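Local coordinates for threonine phosphate decarboxylase-like enzyme (Sulfurospirillum multivorans, PDB 6OUX), which decarboxylates L-serine O-phosphate to ethanolamine O-phosphate, a pyridoxal phosphate-dependent step in the biosynthesis of norcobamides, at residues F38-L50 and A345-M357. Sequence-based numbering, arbitrary orientation.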
ATOM      1  N   PHE A  38     -13.977 -17.424 -19.758  1.00 34.21           N
ATOM      2  CA  PHE A  38     -14.894 -17.026 -20.829  1.00 32.58           C
ATOM      3  C   PHE A  38     -14.261 -15.959 -21.689  1.00 33.50           C
ATOM      4  O   PHE A  38     -14.613 -14.776 -21.576  1.00 29.99           O
ATOM      5  CB  PHE A  38     -16.216 -16.540 -20.247  1.00 32.05           C
ATOM      6  CG  PHE A  38     -16.857 -17.524 -19.324  1.00 29.80           C
ATOM      7  CD1 PHE A  38     -17.427 -18.687 -19.822  1.00 28.25           C
ATOM      8  CD2 PHE A  38     -16.877 -17.296 -17.957  1.00 28.39           C
ATOM      9  CE1 PHE A  38     -18.055 -19.572 -18.967  1.00 29.24           C
ATOM     10  CE2 PHE A  38     -17.498 -18.174 -17.100  1.00 26.90           C
ATOM     11  CZ  PHE A  38     -18.094 -19.316 -17.600  1.00 26.43           C
ATOM     12  N   PRO A  39     -13.330 -16.370 -22.572  1.00 37.32           N
ATOM     13  CA  PRO A  39     -12.496 -15.339 -23.220  1.00 37.73           C
ATOM     14  C   PRO A  39     -13.247 -14.481 -24.220  1.00 36.06           C
ATOM     15  O   PRO A  39     -12.877 -13.345 -24.448  1.00 41.38           O
ATOM     16  CB  PRO A  39     -11.340 -16.139 -23.872  1.00 37.04           C
ATOM     17  CG  PRO A  39     -11.704 -17.597 -23.765  1.00 38.75           C
ATOM     18  CD  PRO A  39     -13.094 -17.710 -23.148  1.00 39.03           C
ATOM     19  N   THR A  40     -14.309 -15.005 -24.791  1.00 36.36           N
ATOM     20  CA  THR A  40     -15.179 -14.208 -25.623  1.00 38.74           C
ATOM     21  C   THR A  40     -16.202 -13.335 -24.850  1.00 37.25           C
ATOM     22  O   THR A  40     -16.926 -12.571 -25.492  1.00 38.32           O
ATOM     23  CB  THR A  40     -15.983 -15.121 -26.550  1.00 39.85           C
ATOM     24  OG1 THR A  40     -16.718 -16.028 -25.741  1.00 45.94           O
ATOM     25  CG2 THR A  40     -15.046 -15.930 -27.487  1.00 44.52           C
ATOM     26  N   LEU A  41     -16.274 -13.456 -23.505  1.00 32.07           N
ATOM     27  CA  LEU A  41     -17.268 -12.709 -22.678  1.00 31.51           C
ATOM     28  C   LEU A  41     -16.888 -11.246 -22.558  1.00 29.06           C
ATOM     29  O   LEU A  41     -15.874 -10.927 -21.949  1.00 29.30           O
ATOM     30  CB  LEU A  41     -17.335 -13.283 -21.249  1.00 29.35           C
ATOM     31  CG  LEU A  41     -18.276 -12.649 -20.233  1.00 31.03           C
ATOM     32  CD1 LEU A  41     -19.723 -12.697 -20.664  1.00 32.25           C
ATOM     33  CD2 LEU A  41     -18.108 -13.366 -18.911  1.00 31.99           C
ATOM     34  N   GLU A  42     -17.691 -10.358 -23.091  1.00 30.46           N
ATOM     35  CA  GLU A  42     -17.363  -8.932 -22.940  1.00 34.05           C
ATOM     36  C   GLU A  42     -18.161  -8.308 -21.803  1.00 30.23           C
ATOM     37  O   GLU A  42     -19.395  -8.369 -21.784  1.00 32.26           O
ATOM     38  CB  GLU A  42     -17.501  -8.163 -24.259  1.00 39.94           C
ATOM     39  CG  GLU A  42     -18.834  -7.466 -24.564  1.00 44.53           C
ATOM     40  CD  GLU A  42     -18.765  -6.682 -25.895  1.00 51.34           C
ATOM     41  OE1 GLU A  42     -17.622  -6.342 -26.327  1.00 43.07           O
ATOM     42  OE2 GLU A  42     -19.841  -6.405 -26.494  1.00 47.20           O
ATOM     43  N   ILE A  43     -17.449  -7.769 -20.833  1.00 29.83           N
ATOM     44  CA  ILE A  43     -18.114  -7.076 -19.742  1.00 34.49           C
ATOM     45  C   ILE A  43     -18.306  -5.629 -20.192  1.00 32.89           C
ATOM     46  O   ILE A  43     -17.342  -4.928 -20.377  1.00 32.81           O
ATOM     47  CB  ILE A  43     -17.308  -7.062 -18.433  1.00 34.54           C
ATOM     48  CG1 ILE A  43     -16.824  -8.455 -18.060  1.00 37.26           C
ATOM     49  CG2 ILE A  43     -18.167  -6.424 -17.327  1.00 35.73           C
ATOM     50  CD1 ILE A  43     -17.924  -9.440 -17.816  1.00 36.26           C
ATOM     51  N   LYS A  44     -19.539  -5.189 -20.366  1.00 28.82           N
ATOM     52  CA  LYS A  44     -19.792  -3.783 -20.768  1.00 28.64           C
ATOM     53  C   LYS A  44     -20.055  -2.823 -19.589  1.00 28.21           C
ATOM     54  O   LYS A  44     -19.719  -1.630 -19.669  1.00 21.72           O
ATOM     55  CB  LYS A  44     -20.995  -3.720 -21.734  1.00 32.38           C
ATOM     56  CG  LYS A  44     -20.767  -4.387 -23.091  1.00 36.68           C
ATOM     57  CD  LYS A  44     -22.104  -4.718 -23.773  1.00 43.20           C
ATOM     58  CE  LYS A  44     -22.124  -4.373 -25.246  1.00 49.86           C
ATOM     59  NZ  LYS A  44     -23.379  -4.904 -25.859  1.00 55.26           N
ATOM     60  N   ILE A  45     -20.733  -3.329 -18.540  1.00 23.12           N
ATOM     61  CA  ILE A  45     -21.022  -2.538 -17.343  1.00 21.81           C
ATOM     62  C   ILE A  45     -20.582  -3.367 -16.154  1.00 21.63           C
ATOM     63  O   ILE A  45     -21.145  -4.450 -15.914  1.00 18.87           O
ATOM     64  CB  ILE A  45     -22.529  -2.192 -17.229  1.00 19.81           C
ATOM     65  CG1 ILE A  45     -22.962  -1.335 -18.412  1.00 18.99           C
ATOM     66  CG2 ILE A  45     -22.810  -1.466 -15.908  1.00 20.20           C
ATOM     67  CD1 ILE A  45     -24.467  -1.193 -18.493  1.00 20.12           C
ATOM     68  N   ASP A  46     -19.618  -2.857 -15.395  1.00 21.22           N
ATOM     69  CA  ASP A  46     -19.234  -3.528 -14.168  1.00 22.18           C
ATOM     70  C   ASP A  46     -19.960  -2.803 -13.066  1.00 20.20           C
ATOM     71  O   ASP A  46     -19.592  -1.676 -12.687  1.00 21.81           O
ATOM     72  CB  ASP A  46     -17.702  -3.489 -13.971  1.00 23.47           C
ATOM     73  CG  ASP A  46     -17.244  -4.144 -12.666  1.00 26.07           C
ATOM     74  OD1 ASP A  46     -18.057  -4.588 -11.774  1.00 22.78           O
ATOM     75  OD2 ASP A  46     -15.996  -4.243 -12.546  1.00 27.99           O
ATOM     76  N   ALA A  47     -20.988  -3.424 -12.520  1.00 17.19           N
ATOM     77  CA  ALA A  47     -21.648  -2.829 -11.333  1.00 18.01           C
ATOM     78  C   ALA A  47     -21.358  -3.583 -10.013  1.00 17.82           C
ATOM     79  O   ALA A  47     -22.182  -3.594  -9.117  1.00 18.69           O
ATOM     80  CB  ALA A  47     -23.142  -2.692 -11.587  1.00 18.80           C
ATOM     81  N   CYS A  48     -20.164  -4.153  -9.879  1.00 18.02           N
ATOM     82  CA  CYS A  48     -19.738  -4.795  -8.659  1.00 20.94           C
ATOM     83  C   CYS A  48     -18.966  -3.890  -7.735  1.00 24.97           C
ATOM     84  O   CYS A  48     -19.217  -3.864  -6.533  1.00 27.23           O
ATOM     85  CB  CYS A  48     -18.804  -5.967  -8.956  1.00 21.68           C
ATOM     86  SG  CYS A  48     -19.605  -7.415  -9.602  1.00 23.83           S
ATOM     87  N   TYR A  49     -17.982  -3.181  -8.273  1.00 24.62           N
ATOM     88  CA  TYR A  49     -17.191  -2.297  -7.437  1.00 26.27           C
ATOM     89  C   TYR A  49     -17.849  -0.928  -7.224  1.00 21.42           C
ATOM     90  O   TYR A  49     -18.592  -0.399  -8.056  1.00 20.78           O
ATOM     91  CB  TYR A  49     -15.747  -2.126  -7.954  1.00 32.22           C
ATOM     92  CG  TYR A  49     -15.712  -1.266  -9.158  1.00 36.71           C
ATOM     93  CD1 TYR A  49     -16.125  -1.773 -10.389  1.00 41.42           C
ATOM     94  CD2 TYR A  49     -15.312   0.066  -9.085  1.00 37.62           C
ATOM     95  CE1 TYR A  49     -16.137  -0.987 -11.522  1.00 45.35           C
ATOM     96  CE2 TYR A  49     -15.345   0.872 -10.219  1.00 43.46           C
ATOM     97  CZ  TYR A  49     -15.757   0.329 -11.438  1.00 44.36           C
ATOM     98  OH  TYR A  49     -15.783   1.055 -12.606  1.00 48.55           O
ATOM     99  N   LEU A  50     -17.537  -0.364  -6.080  1.00 20.37           N
ATOM    100  CA  LEU A  50     -18.218   0.807  -5.570  1.00 20.92           C
ATOM    101  C   LEU A  50     -17.379   2.042  -5.893  1.00 22.39           C
ATOM    102  O   LEU A  50     -16.183   2.107  -5.612  1.00 26.97           O
ATOM    103  CB  LEU A  50     -18.476   0.645  -4.129  1.00 17.39           C
ATOM    104  CG  LEU A  50     -19.075  -0.707  -3.740  1.00 17.57           C
ATOM    105  CD1 LEU A  50     -19.164  -0.772  -2.249  1.00 17.97           C
ATOM    106  CD2 LEU A  50     -20.448  -0.947  -4.352  1.00 17.89           C
ATOM    107  N   ALA A 345     -27.487 -14.433 -16.610  1.00 18.57           N
ATOM    108  CA  ALA A 345     -28.197 -13.814 -17.710  1.00 19.43           C
ATOM    109  C   ALA A 345     -27.733 -12.387 -17.953  1.00 20.45           C
ATOM    110  O   ALA A 345     -27.600 -11.971 -19.125  1.00 20.30           O
ATOM    111  CB  ALA A 345     -29.705 -13.849 -17.482  1.00 19.77           C
ATOM    112  N   LEU A 346     -27.473 -11.636 -16.872  1.00 20.83           N
ATOM    113  CA  LEU A 346     -26.931 -10.294 -17.002  1.00 18.55           C
ATOM    114  C   LEU A 346     -25.600 -10.315 -17.729  1.00 19.52           C
ATOM    115  O   LEU A 346     -25.342  -9.444 -18.578  1.00 17.62           O
ATOM    116  CB  LEU A 346     -26.762  -9.623 -15.625  1.00 21.17           C
ATOM    117  CG  LEU A 346     -28.082  -9.178 -14.974  1.00 19.85           C
ATOM    118  CD1 LEU A 346     -27.936  -8.977 -13.480  1.00 19.81           C
ATOM    119  CD2 LEU A 346     -28.601  -7.918 -15.648  1.00 20.17           C
ATOM    120  N   LEU A 347     -24.723 -11.243 -17.376  1.00 18.83           N
ATOM    121  CA  LEU A 347     -23.396 -11.308 -18.038  1.00 20.88           C
ATOM    122  C   LEU A 347     -23.572 -11.679 -19.546  1.00 21.39           C
ATOM    123  O   LEU A 347     -23.141 -10.946 -20.468  1.00 20.14           O
ATOM    124  CB  LEU A 347     -22.483 -12.328 -17.341  1.00 19.10           C
ATOM    125  CG  LEU A 347     -21.868 -11.775 -16.053  1.00 19.88           C
ATOM    126  CD1 LEU A 347     -21.163 -12.876 -15.262  1.00 18.95           C
ATOM    127  CD2 LEU A 347     -20.927 -10.623 -16.377  1.00 19.22           C
ATOM    128  N   VAL A 348     -24.256 -12.789 -19.772  1.00 21.18           N
ATOM    129  CA  VAL A 348     -24.249 -13.409 -21.104  1.00 23.60           C
ATOM    130  C   VAL A 348     -25.043 -12.531 -22.072  1.00 23.78           C
ATOM    131  O   VAL A 348     -24.643 -12.294 -23.191  1.00 25.75           O
ATOM    132  CB  VAL A 348     -24.791 -14.874 -21.014  1.00 25.25           C
ATOM    133  CG1 VAL A 348     -25.138 -15.478 -22.374  1.00 27.00           C
ATOM    134  CG2 VAL A 348     -23.780 -15.772 -20.339  1.00 24.20           C
ATOM    135  N   GLU A 349     -26.188 -12.056 -21.644  1.00 23.66           N
ATOM    136  CA  GLU A 349     -27.128 -11.439 -22.544  1.00 25.96           C
ATOM    137  C   GLU A 349     -26.889  -9.934 -22.622  1.00 27.62           C
ATOM    138  O   GLU A 349     -27.169  -9.318 -23.647  1.00 23.59           O
ATOM    139  CB  GLU A 349     -28.558 -11.831 -22.117  1.00 27.40           C
ATOM    140  CG  GLU A 349     -28.796 -13.312 -22.330  1.00 30.78           C
ATOM    141  CD  GLU A 349     -29.979 -13.929 -21.567  1.00 32.25           C
ATOM    142  OE1 GLU A 349     -30.941 -13.216 -21.184  1.00 35.48           O
ATOM    143  OE2 GLU A 349     -29.922 -15.169 -21.361  1.00 30.56           O
ATOM    144  N   TYR A 350     -26.305  -9.337 -21.575  1.00 27.88           N
ATOM    145  CA  TYR A 350     -26.157  -7.868 -21.529  1.00 23.95           C
ATOM    146  C   TYR A 350     -24.799  -7.319 -21.190  1.00 23.86           C
ATOM    147  O   TYR A 350     -24.590  -6.097 -21.221  1.00 21.60           O
ATOM    148  CB  TYR A 350     -27.173  -7.290 -20.567  1.00 24.67           C
ATOM    149  CG  TYR A 350     -28.570  -7.674 -20.875  1.00 23.72           C
ATOM    150  CD1 TYR A 350     -29.102  -8.839 -20.350  1.00 26.41           C
ATOM    151  CD2 TYR A 350     -29.390  -6.879 -21.681  1.00 25.30           C
ATOM    152  CE1 TYR A 350     -30.408  -9.216 -20.612  1.00 25.86           C
ATOM    153  CE2 TYR A 350     -30.721  -7.249 -21.919  1.00 24.59           C
ATOM    154  CZ  TYR A 350     -31.199  -8.426 -21.398  1.00 25.70           C
ATOM    155  OH  TYR A 350     -32.474  -8.872 -21.595  1.00 27.91           O
ATOM    156  N   GLY A 351     -23.834  -8.194 -20.927  1.00 21.28           N
ATOM    157  CA  GLY A 351     -22.546  -7.783 -20.407  1.00 20.61           C
ATOM    158  C   GLY A 351     -22.525  -7.001 -19.065  1.00 20.56           C
ATOM    159  O   GLY A 351     -21.614  -6.211 -18.806  1.00 20.56           O
ATOM    160  N   ILE A 352     -23.503  -7.243 -18.219  1.00 17.95           N
ATOM    161  CA  ILE A 352     -23.605  -6.531 -16.938  1.00 18.24           C
ATOM    162  C   ILE A 352     -23.168  -7.454 -15.829  1.00 18.93           C
ATOM    163  O   ILE A 352     -23.791  -8.521 -15.689  1.00 15.89           O
ATOM    164  CB  ILE A 352     -25.043  -6.073 -16.708  1.00 19.44           C
ATOM    165  CG1 ILE A 352     -25.421  -5.010 -17.791  1.00 19.36           C
ATOM    166  CG2 ILE A 352     -25.192  -5.468 -15.321  1.00 21.89           C
ATOM    167  CD1 ILE A 352     -26.870  -4.566 -17.800  1.00 18.61           C
ATOM    168  N   TYR A 353     -22.153  -7.036 -15.032  1.00 17.33           N
ATOM    169  CA  TYR A 353     -21.706  -7.795 -13.815  1.00 17.08           C
ATOM    170  C   TYR A 353     -22.236  -7.191 -12.507  1.00 15.23           C
ATOM    171  O   TYR A 353     -22.039  -5.996 -12.265  1.00 13.69           O
ATOM    172  CB  TYR A 353     -20.195  -7.806 -13.726  1.00 18.13           C
ATOM    173  CG  TYR A 353     -19.584  -8.916 -12.932  1.00 18.49           C
ATOM    174  CD1 TYR A 353     -20.332 -10.012 -12.472  1.00 18.20           C
ATOM    175  CD2 TYR A 353     -18.239  -8.902 -12.678  1.00 19.89           C
ATOM    176  CE1 TYR A 353     -19.737 -11.035 -11.736  1.00 19.85           C
ATOM    177  CE2 TYR A 353     -17.655  -9.931 -11.958  1.00 22.33           C
ATOM    178  CZ  TYR A 353     -18.409 -10.997 -11.508  1.00 20.48           C
ATOM    179  OH  TYR A 353     -17.816 -12.025 -10.791  1.00 22.14           O
ATOM    180  N   VAL A 354     -22.939  -7.996 -11.713  1.00 15.07           N
ATOM    181  CA  VAL A 354     -23.417  -7.577 -10.385  1.00 14.63           C
ATOM    182  C   VAL A 354     -22.963  -8.632  -9.368  1.00 15.98           C
ATOM    183  O   VAL A 354     -22.464  -9.695  -9.757  1.00 17.21           O
ATOM    184  CB  VAL A 354     -24.944  -7.323 -10.321  1.00 15.28           C
ATOM    185  CG1 VAL A 354     -25.371  -6.361 -11.394  1.00 16.51           C
ATOM    186  CG2 VAL A 354     -25.789  -8.608 -10.393  1.00 15.52           C
ATOM    187  N   ARG A 355     -23.062  -8.310  -8.079  1.00 14.34           N
ATOM    188  CA  ARG A 355     -22.416  -9.083  -7.008  1.00 15.88           C
ATOM    189  C   ARG A 355     -23.492  -9.914  -6.310  1.00 14.24           C
ATOM    190  O   ARG A 355     -24.530  -9.393  -5.825  1.00 14.84           O
ATOM    191  CB  ARG A 355     -21.630  -8.104  -6.053  1.00 17.36           C
ATOM    192  CG  ARG A 355     -20.842  -8.673  -4.849  1.00 20.07           C
ATOM    193  CD  ARG A 355     -19.910  -9.740  -5.354  1.00 22.23           C
ATOM    194  NE  ARG A 355     -18.892 -10.222  -4.428  1.00 22.72           N
ATOM    195  CZ  ARG A 355     -19.089 -11.099  -3.437  1.00 22.16           C
ATOM    196  NH1 ARG A 355     -20.315 -11.513  -3.113  1.00 22.03           N
ATOM    197  NH2 ARG A 355     -18.036 -11.517  -2.732  1.00 19.78           N
ATOM    198  N   THR A 356     -23.291 -11.217  -6.280  1.00 13.82           N
ATOM    199  CA  THR A 356     -24.156 -12.057  -5.438  1.00 13.81           C
ATOM    200  C   THR A 356     -24.054 -11.737  -3.935  1.00 13.49           C
ATOM    201  O   THR A 356     -22.968 -11.385  -3.408  1.00 12.61           O
ATOM    202  CB  THR A 356     -23.871 -13.555  -5.620  1.00 15.47           C
ATOM    203  OG1 THR A 356     -24.876 -14.286  -4.932  1.00 14.84           O
ATOM    204  CG2 THR A 356     -22.516 -13.981  -5.081  1.00 15.59           C
ATOM    205  N   MET A 357     -25.174 -11.944  -3.228  1.00 12.48           N
ATOM    206  CA  MET A 357     -25.134 -11.942  -1.736  1.00 12.00           C
ATOM    207  C   MET A 357     -25.116 -13.318  -1.091  1.00 13.67           C
ATOM    208  O   MET A 357     -24.977 -13.424   0.147  1.00 12.57           O
ATOM    209  CB  MET A 357     -26.272 -11.129  -1.173  1.00  9.13           C
ATOM    210  CG  MET A 357     -26.083  -9.679  -1.590  1.00  8.06           C
ATOM    211  SD  MET A 357     -24.997  -8.550  -0.707  1.00  4.36           S
ATOM    212  CE  MET A 357     -23.466  -8.641  -1.514  1.00  5.84           C
TER
HETATM  213  O   HOH W   1     -21.645 -10.177 -22.713  1.00 26.75           O
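Cys48 sets its sulfur over one face of the Tyr353 ring. Cys48 SG stands 3.7 Å from the centroid of the Tyr353 ring, only 14° off its normal. With CG of Tyr353 swung anti to the backbone N (chi1 -157°), the ring is carried to the side where the sulfur lies. The same sulfur touches the backbone of Val354 and CB of Arg355. Met31 and Leu34 of helix 31-37 also touch Tyr353, and its OH bonds to Pro29 O. Were Tyr353 an alanine, the Cys48 sulfur would probably lose its aromatic partner, Pro29 O would lose this donor, and a gap would be likely to open against Met31 and Leu34.

Ile45 and Ile352 occupy the other face of the sheet. They lie side by side and point the same way, with Ile45 CD1 4.0 Å from Ile352 CG1. Near the helix end, Ile43 CD1 meets Leu347 CD2 at 3.5 Å, the two side chains crossing at a slant. Leu41 CD1 rests against the carbonyl of Leu347.

The backbones pair in parallel. Tyr353 N donates to Ile45 O at 2.9 Å, and Ala47 N to Tyr353 O at 2.8 Å. Gly351 O takes two donors: Lys44 N in the carbonyl plane, Ile45 N tilted 31° from it. Gly351 has positive phi, which favours glycine, and its CA packs close to Glu42 O. One water donates to both Glu42 O and Leu347 O.

Asp46 OD1 accepts from Cys48 N at 2.9 Å, forming an Asx turn, while OD2 bonds to His27. This turn helps fix the backbone that carries the sulfur.

The contact adds strand 45-46 to the edge of the mixed sheet, beside strand 352-356. That strand carries Arg355, which probably binds O-phospho-L-serine together with Arg369 and Asn181. Cys48 O accepts from Arg369. Backbone bonds and the sulfur-ring contact thus tie the N-terminal segment to the strand bearing this arginine.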